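Local coordinates for Rnh (Ribonuclease H) (Chlorobaculum tepidum, PDB 3H08), which probably cleaves the RNA strand of RNA-DNA hybrids endonucleolytically, leaving 5'-phosphomonoesters, in a magnesium-dependent reaction, at residues 3-9 with 63-69; 17-23 with 36-42; 53-57 with 107-111; 59-63 with 113-117. The protein carries 3 engineered substitutions. One frame throughout, in Å; residues are numbered along the deposited sequence.

That chemistry follows position in a fold is well illustrated here. Contacts 1 and 2 are both made by strands of the one mixed sheet, about 22 Å apart between centres: contact 1 is its parallel centre, with regular hydrogen bonds and an aliphatic face, whereas contact 2 is the glycine-rich, partly exposed end of an antiparallel hairpin. Contact 3 is buried and joins two helices through aliphatic side chains without one hydrogen bond; Leu56 there reaches Val65 and Ile7 of contact 1. Contact 4 lies at the periphery, shares Ala63 with contact 1 and uses helix 102-114 as contact 3 does, but relies on a histidine side chain, one backbone-to-backbone hydrogen bond and a water.

Contact 1 (3-9 with 63-69); sequences KTITIYT and ARVQLYS. Engineered in segment 63-69: Ala63 (natural residue Cys).
Tyr8 lays its ring beside that of Tyr68, the planes 21° apart but slid so that they barely overlap (centroids 5.4 Å). Both use chi1 m. The strands that carry them, 4-9 and 64-69, run parallel and extended, 4.6 Å apart at closest approach with a crossing angle of -20°, in register from Thr4 opposite Arg64 to Tyr8 opposite Tyr68. The odd-numbered residues of 3-9 bond to Arg64, Gln66 and Tyr68, as a parallel pair requires: Lys3 O accepts from Arg64 N (3.0 Å), Ile5 O from Gln66 N (3.1 Å) and Ile7 O from Tyr68 N (2.8 Å), while Ile5 N, Ile7 N and Thr9 N donate to Arg64 O (2.9 Å), Gln66 O (2.9 Å) and Tyr68 O (3.0 Å). On the face of Ile5, Ile7, Val65 and Leu67 packing is aliphatic, with Ile7 CD1 3.8 Å from Val65 CG1. A water joins Thr9 OG1 (2.8 Å) to Ser69 OG (2.7 Å); Ser69 OG is also hydrogen-bonded to Ser71 N, and the Ser69 side chain lies about 3 Å from bound magnesium. These central strands of the RNase H fold are flanked by 18-28 and 116-121, with helix 44-57 covering the aliphatic face.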
loop_
_atom_site.group_PDB
_atom_site.type_symbol
_atom_site.label_atom_id
_atom_site.label_comp_id
_atom_site.label_asym_id
_atom_site.label_seq_id
_atom_site.Cartn_x
_atom_site.Cartn_y
_atom_site.Cartn_z
ATOM N N LYS A 3 14.506 -13.050 3.939
ATOM C CA LYS A 3 14.696 -12.361 2.632
ATOM C C LYS A 3 14.406 -10.876 2.803
ATOM O O LYS A 3 13.519 -10.509 3.586
ATOM C CB LYS A 3 13.719 -12.889 1.580
ATOM C CG LYS A 3 13.724 -14.372 1.231
ATOM C CD LYS A 3 12.643 -14.582 0.149
ATOM C CE LYS A 3 12.434 -16.009 -0.267
ATOM N NZ LYS A 3 11.422 -16.003 -1.370
ATOM N N THR A 4 15.136 -10.025 2.088
ATOM C CA THR A 4 14.712 -8.624 1.926
ATOM C C THR A 4 14.031 -8.476 0.585
ATOM O O THR A 4 14.636 -8.704 -0.491
ATOM C CB THR A 4 15.846 -7.611 2.023
ATOM O OG1 THR A 4 16.498 -7.736 3.295
ATOM C CG2 THR A 4 15.309 -6.199 1.825
ATOM N N ILE A 5 12.751 -8.112 0.655
ATOM C CA ILE A 5 11.855 -8.003 -0.489
ATOM C C ILE A 5 11.470 -6.553 -0.690
ATOM O O ILE A 5 10.985 -5.907 0.238
ATOM C CB ILE A 5 10.527 -8.790 -0.239
ATOM C CG1 ILE A 5 10.811 -10.192 0.276
ATOM C CG2 ILE A 5 9.697 -8.850 -1.490
ATOM C CD1 ILE A 5 11.670 -11.028 -0.637
ATOM N N THR A 6 11.588 -6.063 -1.920
ATOM C CA THR A 6 11.240 -4.677 -2.201
ATOM C C THR A 6 9.846 -4.689 -2.859
ATOM O O THR A 6 9.596 -5.475 -3.755
ATOM C CB THR A 6 12.320 -4.042 -3.066
ATOM O OG1 THR A 6 13.570 -4.142 -2.389
ATOM C CG2 THR A 6 12.007 -2.587 -3.381
ATOM N N ILE A 7 8.945 -3.833 -2.364
ATOM C CA ILE A 7 7.574 -3.788 -2.830
ATOM C C ILE A 7 7.254 -2.374 -3.244
ATOM O O ILE A 7 7.516 -1.423 -2.520
ATOM C CB ILE A 7 6.573 -4.278 -1.746
ATOM C CG1 ILE A 7 7.006 -5.636 -1.226
ATOM C CG2 ILE A 7 5.189 -4.303 -2.291
ATOM C CD1 ILE A 7 6.058 -6.236 -0.240
ATOM N N TYR A 8 6.662 -2.262 -4.426
ATOM C CA TYR A 8 6.246 -0.995 -5.024
ATOM C C TYR A 8 4.734 -1.007 -5.111
ATOM O O TYR A 8 4.163 -1.912 -5.685
ATOM C CB TYR A 8 6.857 -0.843 -6.385
ATOM C CG TYR A 8 8.356 -0.909 -6.394
ATOM C CD1 TYR A 8 9.118 0.242 -6.261
ATOM C CD2 TYR A 8 9.030 -2.129 -6.517
ATOM C CE1 TYR A 8 10.503 0.201 -6.280
ATOM C CE2 TYR A 8 10.397 -2.172 -6.527
ATOM C CZ TYR A 8 11.139 -1.010 -6.389
ATOM O OH TYR A 8 12.528 -1.048 -6.454
ATOM N N THR A 9 4.090 -0.033 -4.502
ATOM C CA THR A 9 2.638 -0.036 -4.387
ATOM C C THR A 9 2.040 1.247 -4.970
ATOM O O THR A 9 2.624 2.349 -4.852
ATOM C CB THR A 9 2.197 -0.222 -2.909
ATOM O OG1 THR A 9 2.537 0.942 -2.140
ATOM C CG2 THR A 9 2.830 -1.437 -2.312
ATOM N N ALA A 63 9.303 -11.391 6.317
ATOM C CA ALA A 63 10.358 -10.777 5.534
ATOM C C ALA A 63 10.782 -9.421 6.082
ATOM O O ALA A 63 10.060 -8.790 6.872
ATOM C CB ALA A 63 9.866 -10.590 4.087
ATOM N N ARG A 64 11.954 -8.971 5.636
ATOM C CA ARG A 64 12.359 -7.574 5.754
ATOM C C ARG A 64 11.892 -6.934 4.461
ATOM O O ARG A 64 12.160 -7.483 3.379
ATOM C CB ARG A 64 13.875 -7.491 5.849
ATOM C CG ARG A 64 14.429 -6.110 6.041
ATOM C CD ARG A 64 15.831 -6.175 6.526
ATOM N NE ARG A 64 16.411 -4.841 6.724
ATOM C CZ ARG A 64 17.627 -4.612 7.217
ATOM N NH1 ARG A 64 18.434 -5.627 7.540
ATOM N NH2 ARG A 64 18.050 -3.355 7.372
ATOM N N VAL A 65 11.223 -5.790 4.540
ATOM C CA VAL A 65 10.590 -5.192 3.386
ATOM C C VAL A 65 11.000 -3.745 3.242
ATOM O O VAL A 65 10.973 -2.969 4.198
ATOM C CB VAL A 65 9.036 -5.294 3.462
ATOM C CG1 VAL A 65 8.388 -4.597 2.278
ATOM C CG2 VAL A 65 8.596 -6.734 3.591
ATOM N N GLN A 66 11.353 -3.377 2.023
ATOM C CA GLN A 66 11.494 -1.962 1.662
ATOM C C GLN A 66 10.302 -1.650 0.748
ATOM O O GLN A 66 10.177 -2.225 -0.311
ATOM C CB GLN A 66 12.801 -1.743 0.890
ATOM C CG GLN A 66 14.044 -2.123 1.677
ATOM C CD GLN A 66 14.428 -1.070 2.681
ATOM O OE1 GLN A 66 14.241 0.085 2.441
ATOM N NE2 GLN A 66 15.024 -1.478 3.777
ATOM N N LEU A 67 9.419 -0.784 1.203
ATOM C CA LEU A 67 8.161 -0.486 0.521
ATOM C C LEU A 67 8.151 0.926 0.018
ATOM O O LEU A 67 8.306 1.866 0.804
ATOM C CB LEU A 67 6.980 -0.753 1.456
ATOM C CG LEU A 67 5.618 -0.838 0.750
ATOM C CD1 LEU A 67 4.694 -1.724 1.504
ATOM C CD2 LEU A 67 5.029 0.525 0.613
ATOM N N TYR A 68 8.015 1.057 -1.297
ATOM C CA TYR A 68 8.002 2.349 -2.016
ATOM C C TYR A 68 6.583 2.698 -2.441
ATOM O O TYR A 68 5.949 1.945 -3.208
ATOM C CB TYR A 68 8.904 2.270 -3.257
ATOM C CG TYR A 68 10.353 2.238 -2.894
ATOM C CD1 TYR A 68 11.099 3.397 -2.844
ATOM C CD2 TYR A 68 10.965 1.047 -2.535
ATOM C CE1 TYR A 68 12.442 3.356 -2.497
ATOM C CE2 TYR A 68 12.313 0.991 -2.181
ATOM C CZ TYR A 68 13.037 2.164 -2.129
ATOM O OH TYR A 68 14.378 2.153 -1.813
ATOM N N SER A 69 6.078 3.829 -1.954
ATOM C CA SER A 69 4.729 4.317 -2.284
ATOM C C SER A 69 4.710 5.807 -2.618
ATOM O O SER A 69 5.445 6.559 -2.029
ATOM C CB SER A 69 3.817 4.068 -1.058
ATOM O OG SER A 69 2.487 4.519 -1.258
HETATM O O HOH W 1 0.499 2.865 -1.857
#

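Contact 2 (17-23 with 36-42); sequences PGKGGWG and SGYDPAT
Ser36 opens the second strand opposite Gly23, a non-hydrogen-bonded antiparallel pair with CA atoms 4.1 Å apart. Gly37 exchanges hydrogen bonds with Trp22 (Trp22 N to Gly37 O 2.9 Å, Gly37 N to Trp22 O 3.0 Å). The indole, with chi1 p and chi2 -90°, folds over Gly37, whose CA lies 3.8 Å from the five-membered ring centroid in a CH-pi contact; a CB there would clash with Trp22 CZ2. Tyr38 pairs with Gly21, and its chi1 t brings OH to 3.2 Å from Lys19 CE, while a water bridges Tyr38 O (2.8 Å) and Trp22 NE1 (3.0 Å). Asp39 N bonds to Gly20 O and Gly20 N to Asp39 O, each 2.8 Å. The strand bends sharply at Pro40 and Ala41, where Asp39 OD1 accepts from Ala41 N (3.0 Å) in an Asx turn. Between the Gly20-Asp39 and Gly18-Thr42 pairs the register shifts by one, a beta bulge; Thr42 N meets Gly18 O and Gly18 N meets Thr42 O, both 2.8 Å. The extended strands, crossing at 165°, form the open end of hairpin 18-28/31-39; strand 4-13 borders 18-28, and helix 44-57 packs against Trp22, Asp39 and Thr42.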
loop_
_atom_site.group_PDB
_atom_site.type_symbol
_atom_site.label_atom_id
_atom_site.label_comp_id
_atom_site.label_asym_id
_atom_site.label_seq_id
_atom_site.Cartn_x
_atom_site.Cartn_y
_atom_site.Cartn_z
ATOM N N PRO A 17 -16.450 9.329 -3.382
ATOM C CA PRO A 17 -15.861 8.089 -3.876
ATOM C C PRO A 17 -16.105 7.796 -5.366
ATOM O O PRO A 17 -16.933 8.442 -6.043
ATOM C CB PRO A 17 -16.562 7.030 -3.015
ATOM C CG PRO A 17 -17.941 7.577 -2.870
ATOM C CD PRO A 17 -17.820 9.101 -2.895
ATOM N N GLY A 18 -15.384 6.792 -5.848
ATOM C CA GLY A 18 -15.509 6.298 -7.202
ATOM C C GLY A 18 -14.840 4.959 -7.388
ATOM O O GLY A 18 -14.339 4.379 -6.437
ATOM N N LYS A 19 -14.801 4.495 -8.633
ATOM C CA LYS A 19 -14.181 3.220 -8.964
ATOM C C LYS A 19 -12.693 3.330 -8.728
ATOM O O LYS A 19 -12.097 4.345 -9.049
ATOM C CB LYS A 19 -14.422 2.865 -10.427
ATOM C CG LYS A 19 -15.824 2.456 -10.753
ATOM C CD LYS A 19 -15.930 2.059 -12.223
ATOM C CE LYS A 19 -17.221 1.315 -12.488
ATOM N NZ LYS A 19 -18.389 2.228 -12.606
ATOM N N GLY A 20 -12.106 2.300 -8.140
ATOM C CA GLY A 20 -10.703 2.336 -7.836
ATOM C C GLY A 20 -9.983 1.045 -8.078
ATOM O O GLY A 20 -10.579 -0.004 -8.273
ATOM N N GLY A 21 -8.666 1.136 -8.067
ATOM C CA GLY A 21 -7.824 -0.029 -8.192
ATOM C C GLY A 21 -6.543 0.142 -7.413
ATOM O O GLY A 21 -6.147 1.251 -7.042
ATOM N N TRP A 22 -5.875 -0.982 -7.220
ATOM C CA TRP A 22 -4.593 -1.016 -6.566
ATOM C C TRP A 22 -3.685 -1.994 -7.293
ATOM O O TRP A 22 -4.145 -2.941 -7.944
ATOM C CB TRP A 22 -4.726 -1.413 -5.061
ATOM C CG TRP A 22 -5.493 -2.666 -4.845
ATOM C CD1 TRP A 22 -6.847 -2.794 -4.652
ATOM C CD2 TRP A 22 -4.979 -3.998 -4.878
ATOM N NE1 TRP A 22 -7.187 -4.114 -4.553
ATOM C CE2 TRP A 22 -6.064 -4.872 -4.699
ATOM C CE3 TRP A 22 -3.700 -4.539 -5.017
ATOM C CZ2 TRP A 22 -5.908 -6.236 -4.679
ATOM C CZ3 TRP A 22 -3.579 -5.893 -5.045
ATOM C CH2 TRP A 22 -4.660 -6.719 -4.847
ATOM N N GLY A 23 -2.384 -1.791 -7.113
ATOM C CA GLY A 23 -1.409 -2.656 -7.719
ATOM C C GLY A 23 -0.163 -2.710 -6.852
ATOM O O GLY A 23 0.161 -1.762 -6.129
ATOM N N SER A 36 -2.877 -7.157 -8.376
ATOM C CA SER A 36 -3.725 -5.980 -8.494
ATOM C C SER A 36 -5.168 -6.327 -8.209
ATOM O O SER A 36 -5.556 -7.504 -8.210
ATOM C CB SER A 36 -3.621 -5.460 -9.902
ATOM O OG SER A 36 -4.079 -6.413 -10.856
ATOM N N GLY A 37 -5.973 -5.298 -8.010
ATOM C CA GLY A 37 -7.385 -5.512 -7.822
ATOM C C GLY A 37 -8.191 -4.231 -7.956
ATOM O O GLY A 37 -7.646 -3.143 -8.111
ATOM N N TYR A 38 -9.505 -4.409 -7.833
ATOM C CA TYR A 38 -10.506 -3.407 -8.125
ATOM C C TYR A 38 -11.444 -3.193 -6.917
ATOM O O TYR A 38 -11.713 -4.128 -6.132
ATOM C CB TYR A 38 -11.356 -3.920 -9.313
ATOM C CG TYR A 38 -12.594 -3.117 -9.602
ATOM C CD1 TYR A 38 -12.513 -1.873 -10.203
ATOM C CD2 TYR A 38 -13.862 -3.625 -9.332
ATOM C CE1 TYR A 38 -13.648 -1.130 -10.448
ATOM C CE2 TYR A 38 -15.008 -2.888 -9.585
ATOM C CZ TYR A 38 -14.909 -1.649 -10.164
ATOM O OH TYR A 38 -16.079 -0.933 -10.463
ATOM N N ASP A 39 -11.968 -1.975 -6.781
ATOM C CA ASP A 39 -12.999 -1.677 -5.760
ATOM C C ASP A 39 -14.031 -0.737 -6.390
ATOM O O ASP A 39 -13.657 0.263 -6.962
ATOM C CB ASP A 39 -12.320 -1.019 -4.554
ATOM C CG ASP A 39 -13.254 -0.790 -3.397
ATOM O OD1 ASP A 39 -14.395 -0.354 -3.611
ATOM O OD2 ASP A 39 -12.817 -1.030 -2.251
ATOM N N PRO A 40 -15.325 -1.107 -6.370
ATOM C CA PRO A 40 -16.292 -0.328 -7.115
ATOM C C PRO A 40 -16.617 1.050 -6.555
ATOM O O PRO A 40 -17.205 1.871 -7.267
ATOM C CB PRO A 40 -17.554 -1.209 -7.064
ATOM C CG PRO A 40 -17.443 -1.992 -5.860
ATOM C CD PRO A 40 -15.961 -2.272 -5.725
ATOM N N ALA A 41 -16.304 1.282 -5.284
ATOM C CA ALA A 41 -16.633 2.578 -4.678
ATOM C C ALA A 41 -15.702 2.842 -3.528
ATOM O O ALA A 41 -15.825 2.248 -2.469
ATOM C CB ALA A 41 -18.110 2.629 -4.237
ATOM N N THR A 42 -14.744 3.721 -3.769
ATOM C CA THR A 42 -13.603 3.896 -2.868
ATOM C C THR A 42 -12.976 5.272 -3.079
ATOM O O THR A 42 -13.459 6.096 -3.891
ATOM C CB THR A 42 -12.589 2.763 -3.064
ATOM O OG1 THR A 42 -11.637 2.746 -1.993
ATOM C CG2 THR A 42 -11.877 2.859 -4.410
HETATM O O HOH W 2 -9.945 -5.163 -4.220
#

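Contact 3 (53-57 with 107-111); sequences IKGLE and EILKL
Helical segments 53-57 and 107-111 run in broadly the same direction, inclined at 30° with their axes 10.1 Å apart at closest approach, so side chains rather than backbones fill the gap. The largest bump is Leu111 (chi1 m, chi2 t), which points into the hollow formed by Ile53 and, one turn on, Leu56 and Glu57: its CD1 is 3.6 Å from Ile53 O, 3.9 Å from Ile53 CG2 and 3.9 Å from Glu57 CG, and its CB faces Leu56 CD1 at 4.0 Å. This buried seam joins two helices of the RNase H fold, 44-57, which lies on the sheet, and 102-114 beside it. Ile53, also m and t, reaches across to Glu107 and Ile108, with CD1 3.9 Å from Glu107 CB and CG1 3.5 Å from Ile108 CG1. Ile108 meanwhile touches Leu74 and Met78 of helix 72-79. Toward solvent, two like charges come close, Glu57 OE2 lying 3.2 Å from Glu107 OE1, and Lys54 NZ makes a long salt bridge of 4.0 Å with Glu57 OE1.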
loop_
_atom_site.group_PDB
_atom_site.type_symbol
_atom_site.label_atom_id
_atom_site.label_comp_id
_atom_site.label_asym_id
_atom_site.label_seq_id
_atom_site.Cartn_x
_atom_site.Cartn_y
_atom_site.Cartn_z
ATOM N N ILE A 53 -1.333 -3.154 1.845
ATOM C CA ILE A 53 -1.872 -4.348 2.519
ATOM C C ILE A 53 -1.749 -5.594 1.669
ATOM O O ILE A 53 -1.247 -6.615 2.113
ATOM C CB ILE A 53 -3.335 -4.125 2.911
ATOM C CG1 ILE A 53 -3.395 -3.086 4.055
ATOM C CG2 ILE A 53 -4.014 -5.436 3.292
ATOM C CD1 ILE A 53 -4.754 -2.483 4.268
ATOM N N LYS A 54 -2.200 -5.483 0.435
ATOM C CA LYS A 54 -2.207 -6.613 -0.468
ATOM C C LYS A 54 -0.763 -7.025 -0.808
ATOM O O LYS A 54 -0.464 -8.220 -0.871
ATOM C CB LYS A 54 -3.019 -6.270 -1.710
ATOM C CG LYS A 54 -4.496 -6.065 -1.444
ATOM C CD LYS A 54 -5.163 -7.340 -1.100
ATOM C CE LYS A 54 -6.632 -7.154 -1.061
ATOM N NZ LYS A 54 -7.277 -8.414 -0.622
ATOM N N GLY A 55 0.126 -6.053 -1.028
ATOM C CA GLY A 55 1.513 -6.347 -1.267
ATOM C C GLY A 55 2.108 -7.144 -0.119
ATOM O O GLY A 55 2.788 -8.131 -0.322
ATOM N N LEU A 56 1.898 -6.677 1.107
ATOM C CA LEU A 56 2.428 -7.382 2.270
ATOM C C LEU A 56 1.773 -8.757 2.452
ATOM O O LEU A 56 2.446 -9.703 2.847
ATOM C CB LEU A 56 2.312 -6.517 3.521
ATOM C CG LEU A 56 3.202 -5.263 3.512
ATOM C CD1 LEU A 56 2.775 -4.325 4.630
ATOM C CD2 LEU A 56 4.662 -5.586 3.631
ATOM N N GLU A 57 0.476 -8.858 2.182
ATOM C CA GLU A 57 -0.232 -10.141 2.284
ATOM C C GLU A 57 0.294 -11.177 1.285
ATOM O O GLU A 57 0.136 -12.377 1.505
ATOM C CB GLU A 57 -1.718 -9.951 2.096
ATOM C CG GLU A 57 -2.387 -9.360 3.294
ATOM C CD GLU A 57 -3.902 -9.195 3.170
ATOM O OE1 GLU A 57 -4.459 -9.280 2.061
ATOM O OE2 GLU A 57 -4.542 -8.981 4.237
ATOM N N GLU A 107 -5.191 -3.657 9.662
ATOM C CA GLU A 107 -4.521 -4.656 8.841
ATOM C C GLU A 107 -3.039 -4.328 8.715
ATOM O O GLU A 107 -2.199 -5.212 8.824
ATOM C CB GLU A 107 -5.166 -4.745 7.463
ATOM C CG GLU A 107 -6.392 -5.555 7.433
ATOM C CD GLU A 107 -6.083 -6.987 7.845
ATOM O OE1 GLU A 107 -5.342 -7.690 7.101
ATOM O OE2 GLU A 107 -6.516 -7.384 8.931
ATOM N N ILE A 108 -2.733 -3.059 8.503
ATOM C CA ILE A 108 -1.350 -2.616 8.366
ATOM C C ILE A 108 -0.582 -2.820 9.661
ATOM O O ILE A 108 0.600 -3.169 9.624
ATOM C CB ILE A 108 -1.272 -1.138 7.895
ATOM C CG1 ILE A 108 -1.815 -1.026 6.474
ATOM C CG2 ILE A 108 0.169 -0.618 7.980
ATOM C CD1 ILE A 108 -2.080 0.409 6.001
ATOM N N LEU A 109 -1.240 -2.620 10.808
ATOM C CA LEU A 109 -0.619 -2.947 12.102
ATOM C C LEU A 109 -0.209 -4.422 12.189
ATOM O O LEU A 109 0.899 -4.740 12.633
ATOM C CB LEU A 109 -1.563 -2.594 13.237
ATOM C CG LEU A 109 -1.560 -1.132 13.551
ATOM C CD1 LEU A 109 -2.740 -0.837 14.494
ATOM C CD2 LEU A 109 -0.254 -0.706 14.193
ATOM N N LYS A 110 -1.109 -5.324 11.797
ATOM C CA LYS A 110 -0.827 -6.734 11.825
ATOM C C LYS A 110 0.329 -7.112 10.897
ATOM O O LYS A 110 1.249 -7.852 11.268
ATOM C CB LYS A 110 -2.094 -7.521 11.485
ATOM C CG LYS A 110 -3.182 -7.428 12.564
ATOM C CD LYS A 110 -4.480 -8.034 12.043
ATOM C CE LYS A 110 -4.370 -9.545 12.022
ATOM N NZ LYS A 110 -5.692 -10.223 11.766
ATOM N N LEU A 111 0.310 -6.562 9.712
ATOM C CA LEU A 111 1.283 -6.933 8.687
ATOM C C LEU A 111 2.662 -6.388 8.990
ATOM O O LEU A 111 3.657 -6.948 8.563
ATOM C CB LEU A 111 0.796 -6.436 7.330
ATOM C CG LEU A 111 -0.376 -7.248 6.826
ATOM C CD1 LEU A 111 -1.134 -6.513 5.727
ATOM C CD2 LEU A 111 0.098 -8.596 6.312
#

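Contact 4 (59-63 with 113-117); sequences LKEPA and TLHRV. Engineered in segment 59-63: Ala63 (natural residue Cys).
Leu59, in the loop after helix 44-57, has an m, t rotamer that sets CD1 squarely over one face of the His115 imidazole, 3.5 Å from the ring centroid and 8° off the normal, a CH-pi contact. The backbone of Leu59 also reaches the histidine, because a water lies 3.1 Å from Leu59 O, to which it donates, and 2.9 Å from His115 NE2. Glu61 is extended, and its carbonyl O meets the ring near its plane, 3.2 Å from His115 CE1. One imidazole, held at chi1 m, is thus touched on a face and at its edge. His115 is the first residue to leave helical geometry after helix 102-114, and strand 116-121 starts directly beyond it; the loop 59-63 leads into strand 64-69. The two strands are parallel neighbours in the RNase H sheet, each entered here from the helix before it. Pro62 packs CB against Leu114 O at 3.5 Å, with its CA 3.6 Å from His115 ND1. Ala63, an engineered residue, then gives its N to His115 ND1 (3.0 Å) and receives Arg116 N on its O (3.0 Å). The next backbone bond along the seam is between Arg116 and Val65, while the methyl of Ala63 faces Ile5 of strand 4-13.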
loop_
_atom_site.group_PDB
_atom_site.type_symbol
_atom_site.label_atom_id
_atom_site.label_comp_id
_atom_site.label_asym_id
_atom_site.label_seq_id
_atom_site.Cartn_x
_atom_site.Cartn_y
_atom_site.Cartn_z
ATOM N N LEU A 59 3.369 -11.804 0.593
ATOM C CA LEU A 59 4.573 -12.444 1.082
ATOM C C LEU A 59 4.223 -13.785 1.752
ATOM O O LEU A 59 3.330 -13.853 2.592
ATOM C CB LEU A 59 5.262 -11.531 2.064
ATOM C CG LEU A 59 5.718 -10.191 1.526
ATOM C CD1 LEU A 59 6.041 -9.266 2.663
ATOM C CD2 LEU A 59 6.881 -10.331 0.647
ATOM N N LYS A 60 4.952 -14.839 1.408
ATOM C CA LYS A 60 4.648 -16.165 1.888
ATOM C C LYS A 60 5.231 -16.452 3.279
ATOM O O LYS A 60 4.749 -17.338 3.993
ATOM C CB LYS A 60 5.211 -17.209 0.921
ATOM C CG LYS A 60 4.807 -17.010 -0.521
ATOM C CD LYS A 60 5.473 -18.047 -1.405
ATOM C CE LYS A 60 5.598 -17.593 -2.831
ATOM N NZ LYS A 60 5.837 -18.782 -3.732
ATOM N N GLU A 61 6.318 -15.757 3.608
ATOM C CA GLU A 61 6.985 -15.921 4.879
ATOM C C GLU A 61 7.347 -14.551 5.450
ATOM O O GLU A 61 7.373 -13.578 4.721
ATOM C CB GLU A 61 8.215 -16.810 4.724
ATOM C CG GLU A 61 9.362 -16.224 3.934
ATOM C CD GLU A 61 9.342 -16.562 2.424
ATOM O OE1 GLU A 61 9.058 -17.725 2.056
ATOM O OE2 GLU A 61 9.632 -15.651 1.610
ATOM N N PRO A 62 7.587 -14.470 6.764
ATOM C CA PRO A 62 8.062 -13.199 7.344
ATOM C C PRO A 62 9.290 -12.690 6.602
ATOM O O PRO A 62 10.204 -13.477 6.308
ATOM C CB PRO A 62 8.411 -13.581 8.784
ATOM C CG PRO A 62 7.446 -14.635 9.078
ATOM C CD PRO A 62 7.398 -15.466 7.807
ATOM N N ALA A 63 9.303 -11.391 6.317
ATOM C CA ALA A 63 10.358 -10.777 5.534
ATOM C C ALA A 63 10.782 -9.421 6.082
ATOM O O ALA A 63 10.060 -8.790 6.872
ATOM C CB ALA A 63 9.866 -10.590 4.087
ATOM N N THR A 113 3.809 -6.169 12.012
ATOM C CA THR A 113 4.317 -7.082 13.004
ATOM C C THR A 113 4.895 -8.343 12.351
ATOM O O THR A 113 5.948 -8.845 12.767
ATOM C CB THR A 113 3.196 -7.475 13.969
ATOM O OG1 THR A 113 2.684 -6.296 14.606
ATOM C CG2 THR A 113 3.678 -8.438 15.023
ATOM N N LEU A 114 4.215 -8.876 11.353
ATOM C CA LEU A 114 4.722 -10.049 10.627
ATOM C C LEU A 114 6.000 -9.727 9.901
ATOM O O LEU A 114 6.887 -10.578 9.819
ATOM C CB LEU A 114 3.687 -10.562 9.633
ATOM C CG LEU A 114 2.383 -11.047 10.229
ATOM C CD1 LEU A 114 1.483 -11.543 9.119
ATOM C CD2 LEU A 114 2.640 -12.122 11.236
ATOM N N HIS A 115 6.063 -8.536 9.312
ATOM C CA HIS A 115 7.181 -8.146 8.470
ATOM C C HIS A 115 7.819 -6.915 9.037
ATOM O O HIS A 115 7.130 -6.085 9.639
ATOM C CB HIS A 115 6.669 -7.861 7.051
ATOM C CG HIS A 115 5.935 -9.024 6.456
ATOM N ND1 HIS A 115 6.563 -10.203 6.128
ATOM C CD2 HIS A 115 4.623 -9.205 6.183
ATOM C CE1 HIS A 115 5.671 -11.060 5.662
ATOM N NE2 HIS A 115 4.482 -10.492 5.708
ATOM N N ARG A 116 9.127 -6.762 8.838
ATOM C CA ARG A 116 9.831 -5.561 9.312
ATOM C C ARG A 116 9.969 -4.625 8.140
ATOM O O ARG A 116 10.766 -4.857 7.226
ATOM C CB ARG A 116 11.166 -5.948 9.936
ATOM C CG ARG A 116 10.970 -6.841 11.162
ATOM C CD ARG A 116 12.087 -6.738 12.138
ATOM N NE ARG A 116 11.742 -7.341 13.422
ATOM C CZ ARG A 116 11.330 -6.661 14.482
ATOM N NH1 ARG A 116 11.199 -5.333 14.441
ATOM N NH2 ARG A 116 11.047 -7.309 15.598
ATOM N N VAL A 117 9.096 -3.626 8.107
ATOM C CA VAL A 117 8.880 -2.800 6.918
ATOM C C VAL A 117 9.419 -1.387 7.081
ATOM O O VAL A 117 9.170 -0.724 8.068
ATOM C CB VAL A 117 7.362 -2.719 6.566
ATOM C CG1 VAL A 117 7.154 -2.051 5.200
ATOM C CG2 VAL A 117 6.721 -4.090 6.588
HETATM O O HOH W 3 2.184 -11.824 4.563
#